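Local coordinates for transmembrane oligosaccharyl transferase, putative (Archaeoglobus fulgidus, PDB 3VGP), which is a putative transmembrane oligosaccharyl transferase of the AglB type, represented here by its C-terminal globular domain, at residues A[76-81]-A[144-149]. The protein carries 1 engineered substitution. Residues are numbered along the deposited sequence; the frame is centred on the assembly and turned at random.
Sequences EAIKIA and LTHFRL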
loop_
_atom_site.group_PDB
_atom_site.type_symbol
_atom_site.label_atom_id
_atom_site.label_comp_id
_atom_site.label_asym_id
_atom_site.label_seq_id
_atom_site.Cartn_x
_atom_site.Cartn_y
_atom_site.Cartn_z
ATOM N N GLU A 76 -10.418 0.736 -10.379
ATOM C CA GLU A 76 -10.518 1.753 -9.338
ATOM C C GLU A 76 -9.178 1.921 -8.625
ATOM O O GLU A 76 -8.781 3.032 -8.272
ATOM C CB GLU A 76 -11.596 1.367 -8.327
ATOM N N ALA A 77 -8.485 0.808 -8.412
ATOM C CA ALA A 77 -7.194 0.839 -7.737
ATOM C C ALA A 77 -6.147 1.568 -8.573
ATOM O O ALA A 77 -5.445 2.442 -8.070
ATOM C CB ALA A 77 -6.729 -0.583 -7.434
ATOM N N ILE A 78 -6.045 1.216 -9.851
ATOM C CA ILE A 78 -5.059 1.844 -10.715
ATOM C C ILE A 78 -5.339 3.336 -10.894
ATOM O O ILE A 78 -4.417 4.128 -11.074
ATOM C CB ILE A 78 -4.982 1.128 -12.089
ATOM C CG1 ILE A 78 -3.784 1.653 -12.882
ATOM C CG2 ILE A 78 -6.265 1.326 -12.862
ATOM C CD1 ILE A 78 -2.455 1.491 -12.160
ATOM N N LYS A 79 -6.608 3.725 -10.824
ATOM C CA LYS A 79 -6.963 5.136 -10.962
ATOM C C LYS A 79 -6.305 5.944 -9.843
ATOM O O LYS A 79 -5.751 7.019 -10.075
ATOM C CB LYS A 79 -8.484 5.309 -10.906
ATOM C CG LYS A 79 -8.947 6.760 -10.872
ATOM C CD LYS A 79 -10.471 6.864 -10.859
ATOM C CE LYS A 79 -11.078 6.290 -12.130
ATOM N NZ LYS A 79 -12.562 6.444 -12.168
ATOM N N ILE A 80 -6.359 5.416 -8.625
ATOM C CA ILE A 80 -5.757 6.088 -7.479
ATOM C C ILE A 80 -4.238 6.148 -7.629
ATOM O O ILE A 80 -3.624 7.207 -7.468
ATOM C CB ILE A 80 -6.118 5.352 -6.168
ATOM C CG1 ILE A 80 -7.638 5.357 -5.989
ATOM C CG2 ILE A 80 -5.436 6.029 -4.980
ATOM C CD1 ILE A 80 -8.128 4.501 -4.845
ATOM N N ALA A 81 -3.635 5.011 -7.961
ATOM C CA ALA A 81 -2.192 4.945 -8.134
ATOM C C ALA A 81 -1.710 5.878 -9.248
ATOM O O ALA A 81 -0.683 6.544 -9.107
ATOM C CB ALA A 81 -1.772 3.507 -8.428
ATOM N N LEU A 144 -3.651 -9.655 -11.973
ATOM C CA LEU A 144 -3.731 -8.202 -12.092
ATOM C C LEU A 144 -2.887 -7.792 -13.293
ATOM O O LEU A 144 -1.752 -8.235 -13.433
ATOM C CB LEU A 144 -3.198 -7.533 -10.828
ATOM C CG LEU A 144 -4.014 -7.754 -9.553
ATOM C CD1 LEU A 144 -3.308 -7.104 -8.375
ATOM C CD2 LEU A 144 -5.402 -7.176 -9.725
ATOM N N THR A 145 -3.438 -6.946 -14.157
ATOM C CA THR A 145 -2.709 -6.526 -15.350
ATOM C C THR A 145 -1.833 -5.289 -15.166
ATOM O O THR A 145 -0.909 -5.068 -15.945
ATOM C CB THR A 145 -3.672 -6.246 -16.526
ATOM O OG1 THR A 145 -4.422 -5.056 -16.260
ATOM C CG2 THR A 145 -4.637 -7.411 -16.709
ATOM N N HIS A 146 -2.113 -4.492 -14.141
ATOM C CA HIS A 146 -1.355 -3.264 -13.917
ATOM C C HIS A 146 -0.358 -3.305 -12.766
ATOM O O HIS A 146 0.234 -2.282 -12.425
ATOM C CB HIS A 146 -2.317 -2.096 -13.695
ATOM C CG HIS A 146 -3.251 -1.856 -14.839
ATOM N ND1 HIS A 146 -2.820 -1.419 -16.073
ATOM C CD2 HIS A 146 -4.592 -2.014 -14.943
ATOM C CE1 HIS A 146 -3.854 -1.317 -16.888
ATOM N NE2 HIS A 146 -4.941 -1.672 -16.227
ATOM N N PHE A 147 -0.161 -4.478 -12.176
ATOM C CA PHE A 147 0.759 -4.609 -11.052
ATOM C C PHE A 147 1.630 -5.845 -11.185
ATOM O O PHE A 147 1.146 -6.918 -11.535
ATOM C CB PHE A 147 -0.037 -4.676 -9.745
ATOM C CG PHE A 147 -0.927 -3.490 -9.530
ATOM C CD1 PHE A 147 -0.426 -2.325 -8.972
ATOM C CD2 PHE A 147 -2.257 -3.521 -9.936
ATOM C CE1 PHE A 147 -1.234 -1.200 -8.822
ATOM C CE2 PHE A 147 -3.073 -2.405 -9.793
ATOM C CZ PHE A 147 -2.562 -1.240 -9.234
ATOM N N ARG A 148 2.918 -5.680 -10.904
ATOM C CA ARG A 148 3.873 -6.775 -10.994
ATOM C C ARG A 148 4.694 -6.922 -9.709
ATOM O O ARG A 148 5.282 -5.956 -9.227
ATOM C CB ARG A 148 4.817 -6.522 -12.181
ATOM C CG ARG A 148 5.957 -7.515 -12.319
ATOM C CD ARG A 148 6.860 -7.147 -13.496
ATOM N NE ARG A 148 7.922 -8.133 -13.685
ATOM C CZ ARG A 148 8.853 -8.064 -14.632
ATOM N NH1 ARG A 148 8.864 -7.051 -15.488
ATOM N NH2 ARG A 148 9.776 -9.012 -14.718
ATOM N N LEU A 149 4.727 -8.127 -9.147
ATOM C CA LEU A 149 5.524 -8.362 -7.948
ATOM C C LEU A 149 6.990 -8.313 -8.376
ATOM O O LEU A 149 7.409 -9.071 -9.258
ATOM C CB LEU A 149 5.210 -9.735 -7.347
ATOM C CG LEU A 149 6.036 -10.129 -6.122
ATOM C CD1 LEU A 149 5.744 -9.181 -4.961
ATOM C CD2 LEU A 149 5.699 -11.562 -5.727
#
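The backbone N of His146, a residue that rests against Ile78 of the facing helix, is hydrogen-bonded to OE2 of Glu74, while OE1 of the same carboxylate takes the N of Thr145. Glu74 opens helix 74-84, so one acidic side chain ties two successive amides to the first turn of that helix. What follows is a compact example of alpha/beta packing, in which a helix lies against an outer strand of a mixed sheet: residues 144-146 lead into strand 147-153, which pairs antiparallel with strand 156-161. Between the two segments themselves the contact is apolar, and Ile78 carries most of it. Its CG1 stands anti to the backbone N (chi1 -171°), which carries the longer branch out to the junction of His146 and Phe147. There CD1 lies 3.9 Å from CB of His146 and 4.0 Å from CZ of Phe147, touching both residues. The two isoleucine contacts differ in the angle of approach: the side chain crosses that of His146 at about a right angle, yet meets the phenylalanine ring obliquely. Phe147 directs its para carbon at the helix, with looser neighbours in CB of Ala77, 4.6 Å from CZ of Phe147, and, one turn on, CB of Ala81, 4.8 Å from CE1 of Phe147. Leu136 of helix 132-138 and Val161 of strand 156-161 also touch this side chain. The imidazole of His146 is layered between neighbours: Ile78 CG1 covers one face, 4.1 Å from CG, and Thr145 OG1 sits over the opposite face, 3.3 Å from the ring plane and displaced toward the rim.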